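Local coordinates for Peptidase_M23 domain-containing protein (Enterococcus faecalis, PDB 6SMK) that probably cleaves bacterial cell-wall peptidoglycan as a D,L-endopeptidase, using the zinc-dependent M23 peptidase domain present in this chain, at residues Pro6-Pro11 with Thr40-Gln45; Gln45-Val50 with Val90-Ile95; Asp51-Ser56 with Ser80-Lys85; Asp70-Met75 with Tyr112-Gly117. The protein carries 1 engineered substitution. One frame throughout, in Å; residues are numbered along the deposited sequence.

Contact 1 (Pro6-Pro11 with Thr40-Gln45); sequences PHFGSP and TPIPAQ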
loop_
_atom_site.group_PDB
_atom_site.type_symbol
_atom_site.label_atom_id
_atom_site.label_comp_id
_atom_site.label_asym_id
_atom_site.label_seq_id
_atom_site.Cartn_x
_atom_site.Cartn_y
_atom_site.Cartn_z
ATOM N N PRO A 6 -4.071 -2.412 -7.705
ATOM C CA PRO A 6 -3.881 -3.602 -6.861
ATOM C C PRO A 6 -4.866 -4.702 -7.206
ATOM O O PRO A 6 -6.034 -4.443 -7.512
ATOM C CB PRO A 6 -4.148 -3.073 -5.449
ATOM C CG PRO A 6 -5.135 -1.951 -5.673
ATOM C CD PRO A 6 -4.766 -1.323 -6.995
ATOM N N HIS A 7 -4.393 -5.949 -7.130
ATOM C CA HIS A 7 -5.227 -7.117 -7.418
ATOM C C HIS A 7 -5.054 -8.164 -6.315
ATOM O O HIS A 7 -4.712 -9.323 -6.544
ATOM C CB HIS A 7 -4.905 -7.670 -8.792
ATOM C CG HIS A 7 -5.190 -6.709 -9.899
ATOM N ND1 HIS A 7 -4.197 -6.025 -10.564
ATOM C CD2 HIS A 7 -6.358 -6.310 -10.451
ATOM C CE1 HIS A 7 -4.739 -5.252 -11.486
ATOM N NE2 HIS A 7 -6.049 -5.408 -11.440
ATOM N N PHE A 8 -5.299 -7.734 -5.087
ATOM C CA PHE A 8 -5.276 -8.651 -3.963
ATOM C C PHE A 8 -6.403 -9.645 -4.105
ATOM O O PHE A 8 -7.505 -9.296 -4.532
ATOM C CB PHE A 8 -5.434 -7.902 -2.651
ATOM C CG PHE A 8 -4.260 -7.049 -2.300
ATOM C CD1 PHE A 8 -3.077 -7.618 -1.863
ATOM C CD2 PHE A 8 -4.342 -5.674 -2.396
ATOM C CE1 PHE A 8 -2.005 -6.834 -1.531
ATOM C CE2 PHE A 8 -3.276 -4.885 -2.060
ATOM C CZ PHE A 8 -2.108 -5.461 -1.622
ATOM N N GLY A 9 -6.135 -10.875 -3.742
ATOM C CA GLY A 9 -7.138 -11.910 -3.799
ATOM C C GLY A 9 -7.818 -12.065 -2.467
ATOM O O GLY A 9 -7.938 -11.117 -1.687
ATOM N N SER A 10 -8.245 -13.284 -2.193
ATOM C CA SER A 10 -8.792 -13.582 -0.890
ATOM C C SER A 10 -7.664 -13.663 0.136
ATOM O O SER A 10 -6.524 -13.973 -0.211
ATOM C CB SER A 10 -9.570 -14.885 -0.944
ATOM O OG SER A 10 -10.690 -14.735 -1.787
ATOM N N PRO A 11 -7.937 -13.331 1.404
ATOM C CA PRO A 11 -9.185 -12.848 1.981
ATOM C C PRO A 11 -9.292 -11.342 1.966
ATOM O O PRO A 11 -10.136 -10.799 2.681
ATOM C CB PRO A 11 -9.095 -13.339 3.413
ATOM C CG PRO A 11 -7.638 -13.190 3.727
ATOM C CD PRO A 11 -6.894 -13.441 2.438
ATOM N N THR A 40 -2.585 -11.626 8.276
ATOM C CA THR A 40 -2.680 -12.021 6.887
ATOM C C THR A 40 -1.452 -11.535 6.133
ATOM O O THR A 40 -1.105 -10.364 6.203
ATOM C CB THR A 40 -3.929 -11.470 6.246
ATOM O OG1 THR A 40 -5.095 -11.835 7.027
ATOM C CG2 THR A 40 -4.038 -11.994 4.840
ATOM N N PRO A 41 -0.758 -12.421 5.441
ATOM C CA PRO A 41 0.413 -12.019 4.658
ATOM C C PRO A 41 0.031 -11.214 3.426
ATOM O O PRO A 41 -0.884 -11.567 2.684
ATOM C CB PRO A 41 1.029 -13.360 4.279
ATOM C CG PRO A 41 -0.098 -14.347 4.359
ATOM C CD PRO A 41 -0.966 -13.879 5.452
ATOM N N ILE A 42 0.777 -10.131 3.211
ATOM C CA ILE A 42 0.546 -9.213 2.097
ATOM C C ILE A 42 1.429 -9.649 0.932
ATOM O O ILE A 42 2.651 -9.445 0.993
ATOM C CB ILE A 42 0.924 -7.772 2.462
ATOM C CG1 ILE A 42 0.136 -7.233 3.661
ATOM C CG2 ILE A 42 0.834 -6.881 1.241
ATOM C CD1 ILE A 42 -1.025 -6.427 3.293
ATOM N N PRO A 43 0.868 -10.148 -0.164
ATOM C CA PRO A 43 1.702 -10.450 -1.328
ATOM C C PRO A 43 1.848 -9.233 -2.231
ATOM O O PRO A 43 0.891 -8.501 -2.496
ATOM C CB PRO A 43 0.925 -11.582 -2.006
ATOM C CG PRO A 43 -0.503 -11.343 -1.620
ATOM C CD PRO A 43 -0.507 -10.641 -0.312
ATOM N N ALA A 44 3.088 -8.993 -2.663
ATOM C CA ALA A 44 3.395 -7.838 -3.495
ATOM C C ALA A 44 2.656 -7.930 -4.822
ATOM O O ALA A 44 2.656 -8.977 -5.476
ATOM C CB ALA A 44 4.892 -7.754 -3.741
ATOM N N GLN A 45 2.037 -6.817 -5.222
ATOM C CA GLN A 45 1.237 -6.788 -6.440
ATOM C C GLN A 45 2.089 -6.700 -7.699
ATOM O O GLN A 45 1.736 -7.287 -8.731
ATOM C CB GLN A 45 0.277 -5.610 -6.378
ATOM C CG GLN A 45 -0.730 -5.753 -5.279
ATOM C CD GLN A 45 -1.402 -7.089 -5.319
ATOM O OE1 GLN A 45 -2.174 -7.384 -6.238
ATOM N NE2 GLN A 45 -1.105 -7.921 -4.335
#
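Pro6 lies against Gln45 and Pro11 against Thr40, the two segments running roughly antiparallel, with 155° between their end-to-end directions. No backbone ladder joins them, and most of the work falls to Gln45. A bend at chi2 (-50°) carries its CD over the centre of the Phe8 ring, 3.8 Å above the plane. The amide is not flat on the ring: the two planes are 40° apart. Before the bend, CG makes a CH-pi contact with the same ring, over the face and 4.2 Å from the Phe8 centroid.

Both ends of this amide are then used. OE1 accepts the backbone N-H of His7 (His7 N to Gln45 OE1, 2.8 Å), with the donor standing well above the carbonyl plane. NE2, over the Phe8 face, gives a hydrogen to the carbonyl of Pro43 in its own segment, Gln45 NE2 to Pro43 O being 2.8 Å. The Phe8 ring also touches Ile42, CE1 to CG2 at 4.0 Å, and the CD of Pro43. Further along, Pro11, which follows a cis peptide bond, meets Thr40 tip to tip through CG and CG2, 4.0 Å apart.

The contact joins the loop leading into strand 13-20 to strand 41-43 and the residues that flank it. Tyr34 meets the Phe8 ring edge-to-face, and the Phe8 side chain is about 11 Å from the bound zinc. With a donor on OE1 and an acceptor for NE2, the amide has a defined rotation, and the Phe8 ring packs against a polar group that is hydrogen-bonded at both its oxygen and its nitrogen.

Contact 2 (Gln45-Val50 with Val90-Ile95); sequences QYPGLV and VKAGQI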
loop_
_atom_site.group_PDB
_atom_site.type_symbol
_atom_site.label_atom_id
_atom_site.label_comp_id
_atom_site.label_asym_id
_atom_site.label_seq_id
_atom_site.Cartn_x
_atom_site.Cartn_y
_atom_site.Cartn_z
ATOM N N GLN A 45 2.037 -6.817 -5.222
ATOM C CA GLN A 45 1.237 -6.788 -6.440
ATOM C C GLN A 45 2.089 -6.700 -7.699
ATOM O O GLN A 45 1.736 -7.287 -8.731
ATOM C CB GLN A 45 0.277 -5.610 -6.378
ATOM C CG GLN A 45 -0.730 -5.753 -5.279
ATOM C CD GLN A 45 -1.402 -7.089 -5.319
ATOM O OE1 GLN A 45 -2.174 -7.384 -6.238
ATOM N NE2 GLN A 45 -1.105 -7.921 -4.335
ATOM N N TYR A 46 3.198 -5.975 -7.644
ATOM C CA TYR A 46 4.061 -5.808 -8.798
ATOM C C TYR A 46 5.501 -6.019 -8.358
ATOM O O TYR A 46 5.842 -5.757 -7.198
ATOM C CB TYR A 46 3.856 -4.415 -9.420
ATOM C CG TYR A 46 2.444 -4.246 -9.940
ATOM C CD1 TYR A 46 1.428 -3.775 -9.123
ATOM C CD2 TYR A 46 2.120 -4.605 -11.235
ATOM C CE1 TYR A 46 0.131 -3.656 -9.596
ATOM C CE2 TYR A 46 0.837 -4.478 -11.717
ATOM C CZ TYR A 46 -0.158 -4.013 -10.899
ATOM O OH TYR A 46 -1.441 -3.909 -11.397
ATOM N N PRO A 47 6.359 -6.516 -9.244
ATOM C CA PRO A 47 7.772 -6.678 -8.886
ATOM C C PRO A 47 8.478 -5.342 -8.835
ATOM O O PRO A 47 8.146 -4.411 -9.571
ATOM C CB PRO A 47 8.329 -7.532 -10.026
ATOM C CG PRO A 47 7.498 -7.139 -11.178
ATOM C CD PRO A 47 6.102 -6.924 -10.631
ATOM N N GLY A 48 9.480 -5.264 -7.972
ATOM C CA GLY A 48 10.326 -4.088 -7.950
ATOM C C GLY A 48 11.353 -4.171 -6.844
ATOM O O GLY A 48 11.512 -5.203 -6.185
ATOM N N LEU A 49 12.032 -3.045 -6.646
ATOM C CA LEU A 49 13.092 -2.886 -5.659
ATOM C C LEU A 49 12.537 -2.235 -4.402
ATOM O O LEU A 49 11.872 -1.195 -4.478
ATOM C CB LEU A 49 14.211 -2.027 -6.240
ATOM C CG LEU A 49 15.282 -1.512 -5.283
ATOM C CD1 LEU A 49 16.259 -2.623 -4.937
ATOM C CD2 LEU A 49 15.990 -0.313 -5.889
ATOM N N VAL A 50 12.796 -2.852 -3.252
ATOM C CA VAL A 50 12.434 -2.260 -1.967
ATOM C C VAL A 50 13.435 -1.154 -1.669
ATOM O O VAL A 50 14.620 -1.419 -1.458
ATOM C CB VAL A 50 12.428 -3.302 -0.846
ATOM C CG1 VAL A 50 12.406 -2.601 0.516
ATOM C CG2 VAL A 50 11.243 -4.252 -1.011
ATOM N N VAL A 90 11.991 -7.897 -5.107
ATOM C CA VAL A 90 10.840 -8.738 -4.808
ATOM C C VAL A 90 10.038 -8.976 -6.074
ATOM O O VAL A 90 10.018 -8.148 -6.991
ATOM C CB VAL A 90 9.949 -8.151 -3.693
ATOM C CG1 VAL A 90 10.805 -7.758 -2.497
ATOM C CG2 VAL A 90 9.147 -6.986 -4.197
ATOM N N LYS A 91 9.405 -10.148 -6.128
ATOM C CA LYS A 91 8.526 -10.523 -7.226
ATOM C C LYS A 91 7.072 -10.420 -6.795
ATOM O O LYS A 91 6.749 -10.349 -5.605
ATOM C CB LYS A 91 8.806 -11.941 -7.734
ATOM C CG LYS A 91 10.208 -12.473 -7.474
ATOM C CD LYS A 91 10.573 -13.509 -8.529
ATOM C CE LYS A 91 11.656 -14.458 -8.054
ATOM N NZ LYS A 91 12.323 -15.149 -9.203
ATOM N N ALA A 92 6.194 -10.385 -7.790
ATOM C CA ALA A 92 4.775 -10.306 -7.499
ATOM C C ALA A 92 4.346 -11.569 -6.762
ATOM O O ALA A 92 4.672 -12.687 -7.169
ATOM C CB ALA A 92 3.982 -10.119 -8.792
ATOM N N GLY A 93 3.646 -11.398 -5.658
ATOM C CA GLY A 93 3.234 -12.539 -4.890
ATOM C C GLY A 93 4.200 -12.937 -3.809
ATOM O O GLY A 93 3.875 -13.811 -2.999
ATOM N N GLN A 94 5.379 -12.341 -3.781
ATOM C CA GLN A 94 6.235 -12.480 -2.620
ATOM C C GLN A 94 5.594 -11.743 -1.453
ATOM O O GLN A 94 5.043 -10.652 -1.619
ATOM C CB GLN A 94 7.619 -11.924 -2.934
ATOM C CG GLN A 94 8.672 -12.221 -1.909
ATOM C CD GLN A 94 10.021 -11.729 -2.348
ATOM O OE1 GLN A 94 10.264 -11.531 -3.544
ATOM N NE2 GLN A 94 10.913 -11.517 -1.385
ATOM N N ILE A 95 5.634 -12.351 -0.274
ATOM C CA ILE A 95 4.985 -11.759 0.891
ATOM C C ILE A 95 5.910 -10.700 1.479
ATOM O O ILE A 95 7.016 -11.013 1.934
ATOM C CB ILE A 95 4.623 -12.824 1.936
ATOM C CG1 ILE A 95 3.228 -13.385 1.681
ATOM C CG2 ILE A 95 4.557 -12.190 3.306
ATOM C CD1 ILE A 95 2.967 -13.840 0.310
#
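Gly48 and Val90 form a short antiparallel bridge, a single hydrogen-bonded pair, where strand 48-54 begins and strand 89-90 ends. Two backbone bonds make it: Val90 N to Gly48 O at 2.9 Å, almost straight at 177°, and Gly48 N to Val90 O at 3.1 Å, more bent. The pair carries one side chain, that of Val90. Its CG2 sits near Gly48 O, while CG1 meets CG2 of Val50 at 3.8 Å, the two valines crossing at about a right angle.

Beyond the bridge the second segment folds into a type II turn from Lys91 to Gln94, with Gly93 at positive phi (92°). The turn is closed by its backbone bond from Gln94 N to Lys91 O and by the side chain of Gln94, whose OE1 accepts Lys91 N at 3.1 Å. Ala92 leans its CB on the backbone of the first segment, 3.6 Å from Gln45 O, and Pro47 sets its CB by Val90 O.

The turn leads on into strand 95-99, and through Gly93 and Gln94 it bonds to Ala44, just after strand 41-43. Strand 48-54 pairs separately with 63-69, while the Val50 side chain reaches Ile66 and Ala84.

Contact 3 (Asp51-Ser56 with Ser80-Lys85); sequences DWVQSS and SRIRAK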
loop_
_atom_site.group_PDB
_atom_site.type_symbol
_atom_site.label_atom_id
_atom_site.label_comp_id
_atom_site.label_asym_id
_atom_site.label_seq_id
_atom_site.Cartn_x
_atom_site.Cartn_y
_atom_site.Cartn_z
ATOM N N ASP A 51 12.963 0.093 -1.665
ATOM C CA ASP A 51 13.832 1.224 -1.366
ATOM C C ASP A 51 13.219 2.149 -0.324
ATOM O O ASP A 51 13.596 3.324 -0.249
ATOM C CB ASP A 51 14.182 2.009 -2.634
ATOM C CG ASP A 51 12.981 2.680 -3.266
ATOM O OD1 ASP A 51 11.833 2.353 -2.897
ATOM O OD2 ASP A 51 13.196 3.548 -4.138
ATOM N N TRP A 52 12.310 1.638 0.501
ATOM C CA TRP A 52 11.665 2.466 1.514
ATOM C C TRP A 52 11.036 1.550 2.549
ATOM O O TRP A 52 10.090 0.823 2.231
ATOM C CB TRP A 52 10.616 3.363 0.880
ATOM C CG TRP A 52 9.900 4.220 1.842
ATOM C CD1 TRP A 52 8.835 3.873 2.629
ATOM C CD2 TRP A 52 10.172 5.586 2.117
ATOM N NE1 TRP A 52 8.435 4.947 3.385
ATOM C CE2 TRP A 52 9.241 6.013 3.086
ATOM C CE3 TRP A 52 11.114 6.498 1.637
ATOM C CZ2 TRP A 52 9.227 7.309 3.583
ATOM C CZ3 TRP A 52 11.093 7.791 2.129
ATOM C CH2 TRP A 52 10.159 8.183 3.091
ATOM N N VAL A 53 11.551 1.584 3.773
ATOM C CA VAL A 53 10.961 0.843 4.877
ATOM C C VAL A 53 10.869 1.773 6.071
ATOM O O VAL A 53 11.822 2.501 6.370
ATOM C CB VAL A 53 11.768 -0.417 5.229
ATOM C CG1 VAL A 53 11.094 -1.145 6.357
ATOM C CG2 VAL A 53 11.899 -1.317 4.001
ATOM N N GLN A 54 9.716 1.765 6.734
ATOM C CA GLN A 54 9.479 2.680 7.836
ATOM C C GLN A 54 8.593 2.021 8.886
ATOM O O GLN A 54 7.608 1.345 8.559
ATOM C CB GLN A 54 8.854 3.988 7.342
ATOM C CG GLN A 54 8.296 4.847 8.455
ATOM C CD GLN A 54 8.056 6.258 8.009
ATOM O OE1 GLN A 54 8.948 6.890 7.439
ATOM N NE2 GLN A 54 6.852 6.776 8.266
ATOM N N SER A 55 8.980 2.206 10.148
ATOM C CA SER A 55 8.155 1.870 11.298
ATOM C C SER A 55 7.866 3.148 12.064
ATOM O O SER A 55 8.792 3.827 12.523
ATOM C CB SER A 55 8.816 0.827 12.212
ATOM O OG SER A 55 9.286 -0.299 11.487
ATOM N N SER A 56 6.581 3.481 12.168
ATOM C CA SER A 56 6.124 4.626 12.933
ATOM C C SER A 56 4.744 4.301 13.466
ATOM O O SER A 56 4.145 3.285 13.114
ATOM C CB SER A 56 6.094 5.905 12.089
ATOM O OG SER A 56 5.309 5.727 10.922
ATOM N N SER A 80 1.314 -5.127 10.490
ATOM C CA SER A 80 1.629 -5.522 11.853
ATOM C C SER A 80 3.026 -6.099 11.964
ATOM O O SER A 80 3.582 -6.151 13.064
ATOM C CB SER A 80 0.614 -6.536 12.379
ATOM O OG SER A 80 0.695 -7.750 11.664
ATOM N N ARG A 81 3.597 -6.529 10.848
ATOM C CA ARG A 81 4.978 -6.976 10.793
ATOM C C ARG A 81 5.492 -6.720 9.386
ATOM O O ARG A 81 4.807 -7.030 8.407
ATOM C CB ARG A 81 5.118 -8.459 11.144
ATOM C CG ARG A 81 6.560 -8.927 11.109
ATOM C CD ARG A 81 6.683 -10.428 11.246
ATOM N NE ARG A 81 8.077 -10.849 11.349
ATOM C CZ ARG A 81 8.458 -12.092 11.622
ATOM N NH1 ARG A 81 7.552 -13.043 11.824
ATOM N NH2 ARG A 81 9.747 -12.383 11.697
ATOM N N ILE A 82 6.686 -6.149 9.292
ATOM C CA ILE A 82 7.347 -5.974 8.010
ATOM C C ILE A 82 8.230 -7.180 7.740
ATOM O O ILE A 82 8.937 -7.658 8.636
ATOM C CB ILE A 82 8.165 -4.685 7.989
ATOM C CG1 ILE A 82 7.296 -3.508 8.423
ATOM C CG2 ILE A 82 8.723 -4.481 6.595
ATOM C CD1 ILE A 82 7.964 -2.145 8.265
ATOM N N ARG A 83 8.188 -7.678 6.505
ATOM C CA ARG A 83 8.956 -8.852 6.129
ATOM C C ARG A 83 9.925 -8.603 4.985
ATOM O O ARG A 83 10.718 -9.496 4.668
ATOM C CB ARG A 83 8.018 -10.013 5.762
ATOM C CG ARG A 83 7.176 -10.526 6.926
ATOM C CD ARG A 83 6.542 -11.877 6.620
ATOM N NE ARG A 83 5.782 -12.389 7.754
ATOM C CZ ARG A 83 6.312 -13.105 8.736
ATOM N NH1 ARG A 83 7.604 -13.412 8.711
ATOM N NH2 ARG A 83 5.552 -13.517 9.738
ATOM N N ALA A 84 9.890 -7.435 4.357
ATOM C CA ALA A 84 10.905 -7.071 3.377
ATOM C C ALA A 84 11.984 -6.232 4.040
ATOM O O ALA A 84 11.708 -5.442 4.949
ATOM C CB ALA A 84 10.306 -6.297 2.207
ATOM N N LYS A 85 13.218 -6.434 3.603
ATOM C CA LYS A 85 14.350 -5.637 4.043
ATOM C C LYS A 85 14.744 -4.709 2.905
ATOM O O LYS A 85 14.468 -4.969 1.732
ATOM C CB LYS A 85 15.543 -6.514 4.476
ATOM C CG LYS A 85 15.226 -7.909 5.058
ATOM C CD LYS A 85 14.156 -7.888 6.188
ATOM C CE LYS A 85 13.458 -9.255 6.375
ATOM N NZ LYS A 85 12.761 -9.431 7.690
#
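Apolar packing comes first, and it centres on Val53 and Ile82. Their side chains slide past each other in opposite directions, CG1 of Val53 lying 3.8 Å from CD1 of Ile82 and 4.1 Å from its CG2. Ile82 is stretched out, CD1 anti to CA (chi2 -172°), which takes that methyl beyond Val53 to the next residues of the chain. The other methyl of Val53, CG2, comes to 4.2 Å from the carbonyl O of Ala84.

Next come methyl-to-polar contacts. CD1 of Ile82 lies 3.5 Å from Gln54 O and 3.9 Å from Ser55 OG. These are van der Waals contacts; the Ser55 hydroxyl has its hydrogen-bond partner in Glu62.

One polar bond stays inside 51-56, Gln54 NE2 to Ser56 OG at 3.2 Å; others lead elsewhere. Strand 63-69 meets both segments: Asp51 and Trp52 both face its Gly65 in a classic beta bulge, and Ile82, just past the corner the chain turns at Ser80 and Arg81, rests on its Val64.

The contact thus brings the end of strand 48-54 and the end of strand 72-82 together by van der Waals packing across a small patch, with no hydrogen bond between the segments. Their relative position is probably set largely by the backbone pairing of 51-54 with strand 63-69 and of Ser80 and Arg81 with Asp98.

Contact 4 (Asp70-Met75 with Tyr112-Gly117); sequences DNLWAM and YELRKG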
loop_
_atom_site.group_PDB
_atom_site.type_symbol
_atom_site.label_atom_id
_atom_site.label_comp_id
_atom_site.label_asym_id
_atom_site.label_seq_id
_atom_site.Cartn_x
_atom_site.Cartn_y
_atom_site.Cartn_z
ATOM N N ASP A 70 9.673 3.154 -13.675
ATOM C CA ASP A 70 10.729 4.158 -13.752
ATOM C C ASP A 70 10.469 5.339 -12.826
ATOM O O ASP A 70 11.418 5.920 -12.283
ATOM C CB ASP A 70 10.889 4.656 -15.185
ATOM C CG ASP A 70 11.918 5.748 -15.299
ATOM O OD1 ASP A 70 12.977 5.618 -14.636
ATOM O OD2 ASP A 70 11.665 6.726 -16.040
ATOM N N ASN A 71 9.203 5.704 -12.628
ATOM C CA ASN A 71 8.832 6.851 -11.802
ATOM C C ASN A 71 7.556 6.546 -11.023
ATOM O O ASN A 71 6.587 7.309 -11.039
ATOM C CB ASN A 71 8.661 8.100 -12.663
ATOM C CG ASN A 71 8.415 9.350 -11.845
ATOM O OD1 ASN A 71 8.855 9.451 -10.710
ATOM N ND2 ASN A 71 7.708 10.310 -12.426
ATOM N N LEU A 72 7.549 5.416 -10.317
ATOM C CA LEU A 72 6.348 4.981 -9.617
ATOM C C LEU A 72 6.734 4.039 -8.494
ATOM O O LEU A 72 7.513 3.099 -8.705
ATOM C CB LEU A 72 5.382 4.285 -10.571
ATOM C CG LEU A 72 3.925 4.408 -10.173
ATOM C CD1 LEU A 72 3.593 5.861 -9.939
ATOM C CD2 LEU A 72 3.071 3.842 -11.275
ATOM N N TRP A 73 6.188 4.300 -7.310
ATOM C CA TRP A 73 6.450 3.514 -6.113
ATOM C C TRP A 73 5.124 3.027 -5.557
ATOM O O TRP A 73 4.183 3.817 -5.414
ATOM C CB TRP A 73 7.186 4.340 -5.057
ATOM C CG TRP A 73 8.633 4.540 -5.365
ATOM C CD1 TRP A 73 9.693 3.928 -4.761
ATOM C CD2 TRP A 73 9.186 5.419 -6.351
ATOM N NE1 TRP A 73 10.874 4.370 -5.315
ATOM C CE2 TRP A 73 10.586 5.281 -6.296
ATOM C CE3 TRP A 73 8.633 6.307 -7.281
ATOM C CZ2 TRP A 73 11.434 5.988 -7.139
ATOM C CZ3 TRP A 73 9.481 7.007 -8.118
ATOM C CH2 TRP A 73 10.863 6.849 -8.036
ATOM N N ALA A 74 5.049 1.733 -5.258
ATOM C CA ALA A 74 3.892 1.147 -4.597
ATOM C C ALA A 74 4.169 1.053 -3.101
ATOM O O ALA A 74 5.198 0.507 -2.690
ATOM C CB ALA A 74 3.572 -0.235 -5.173
ATOM N N MET A 75 3.260 1.589 -2.295
ATOM C CA MET A 75 3.390 1.595 -0.844
ATOM C C MET A 75 2.360 0.654 -0.232
ATOM O O MET A 75 1.184 0.686 -0.610
ATOM C CB MET A 75 3.203 3.004 -0.294
ATOM C CG MET A 75 3.785 4.106 -1.165
ATOM S SD MET A 75 5.583 4.024 -1.218
ATOM C CE MET A 75 6.012 4.140 0.521
ATOM N N TYR A 112 -2.875 0.356 0.122
ATOM C CA TYR A 112 -2.057 0.311 -1.082
ATOM C C TYR A 112 -2.070 1.696 -1.712
ATOM O O TYR A 112 -3.134 2.194 -2.093
ATOM C CB TYR A 112 -2.601 -0.747 -2.040
ATOM C CG TYR A 112 -1.890 -0.900 -3.365
ATOM C CD1 TYR A 112 -0.886 -1.854 -3.534
ATOM C CD2 TYR A 112 -2.264 -0.134 -4.468
ATOM C CE1 TYR A 112 -0.254 -2.021 -4.756
ATOM C CE2 TYR A 112 -1.643 -0.295 -5.692
ATOM C CZ TYR A 112 -0.639 -1.236 -5.830
ATOM O OH TYR A 112 -0.023 -1.391 -7.048
ATOM N N GLU A 113 -0.899 2.325 -1.789
ATOM C CA GLU A 113 -0.768 3.685 -2.293
ATOM C C GLU A 113 0.218 3.713 -3.448
ATOM O O GLU A 113 1.251 3.038 -3.414
ATOM C CB GLU A 113 -0.310 4.649 -1.189
ATOM C CG GLU A 113 -0.156 6.084 -1.643
ATOM C CD GLU A 113 -0.114 7.061 -0.488
ATOM O OE1 GLU A 113 -0.825 6.817 0.510
ATOM O OE2 GLU A 113 0.621 8.072 -0.577
ATOM N N LEU A 114 -0.109 4.491 -4.472
ATOM C CA LEU A 114 0.753 4.650 -5.634
ATOM C C LEU A 114 1.339 6.059 -5.628
ATOM O O LEU A 114 0.592 7.045 -5.659
ATOM C CB LEU A 114 -0.031 4.380 -6.916
ATOM C CG LEU A 114 0.711 3.569 -7.967
ATOM C CD1 LEU A 114 1.457 2.439 -7.290
ATOM C CD2 LEU A 114 -0.274 3.029 -8.976
ATOM N N ARG A 115 2.670 6.154 -5.574
ATOM C CA ARG A 115 3.370 7.437 -5.512
ATOM C C ARG A 115 4.267 7.614 -6.730
ATOM O O ARG A 115 4.989 6.687 -7.119
ATOM C CB ARG A 115 4.210 7.564 -4.233
ATOM C CG ARG A 115 3.444 8.081 -3.029
ATOM C CD ARG A 115 4.204 7.874 -1.728
ATOM N NE ARG A 115 3.307 7.945 -0.579
ATOM C CZ ARG A 115 3.660 7.717 0.685
ATOM N NH1 ARG A 115 4.914 7.402 1.002
ATOM N NH2 ARG A 115 2.747 7.813 1.645
ATOM N N LYS A 116 4.213 8.801 -7.326
ATOM C CA LYS A 116 5.115 9.187 -8.401
ATOM C C LYS A 116 6.135 10.185 -7.871
ATOM O O LYS A 116 5.883 10.905 -6.900
ATOM C CB LYS A 116 4.362 9.794 -9.596
ATOM C CG LYS A 116 3.399 10.936 -9.230
ATOM C CD LYS A 116 3.132 11.931 -10.387
ATOM C CE LYS A 116 2.528 11.258 -11.628
ATOM N NZ LYS A 116 2.158 12.240 -12.702
ATOM N N GLY A 117 7.298 10.213 -8.506
ATOM C CA GLY A 117 8.338 11.135 -8.122
ATOM C C GLY A 117 9.255 10.645 -7.027
ATOM O O GLY A 117 10.292 11.265 -6.787
#
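Met75 lies across Arg115 on one face of a two-stranded ladder, and its side chain can be followed outward. CB stands beside CB of Glu113, its directly paired residue, at 4.0 Å. CG passes over one face of the Arg115 guanidinium, toward its rim and 3.7 Å above the plane. SD lies near both CD and NH1 of Arg115. Bends at chi2 and chi3 (-67° and -57°) curl the chain, and CE ends 3.5 Å from Arg115 NH1. The two side chains cross at about a right angle. Arg115 holds its guanidinium in turn on Glu113, NE to OE2 at 2.7 Å, a salt bridge in the guanidinium plane, while NH1 bonds to Pro119 O.

The backbones of strands 72-75 and 112-116 form a regular antiparallel ladder in the core sheet of the M23 domain. Trp73 pairs with Arg115 and Met75 with Glu113 as hydrogen-bonded pairs, with Ala74 and Leu114 a non-hydrogen-bonded pair between them. Strand 109-116, of which 112-116 is part, also carries the zinc ligand His111. Glu113 OE1 bonds to His111 NE2 and to Thr30 OG1, which makes Glu113 a second-shell residue of the metal site.

On the other face the leucines and Ala74 pack together. Leu72 and Leu114 cross at about a right angle, CG to CG at 4.0 Å, and CB of Ala74 touches CD1 of Leu114, also at 4.0 Å. At the far end Asn71, with CG anti to its backbone N (chi1 -174°), accepts Gly117 N on OD1 at 2.8 Å, the donor standing above the carbonyl plane.

In the fold
All four contacts reach one curled antiparallel sheet, and the centres of any two lie about 11 to 17 Å apart. Contact 1 closes before contact 2 opens, though they share Gln45. Contact 3 is nested in the loop closed by contact 2 and shares strand 48-54 with it; contact 4 crosses both along the chain and shares strand 72-82 with contact 3. They also touch directly: Ala44 is hydrogen-bonded to Gly93 and Gln94 of the turn, Tyr112 packs on Pro6, Phe8, Gln45 and Tyr46, and Asp51 probably bonds to the Trp73 indole. Contact 4 comes nearest the zinc. Through it, and through the packing of Tyr112, strand 109-116 with His111 is tied to the rest of the sheet.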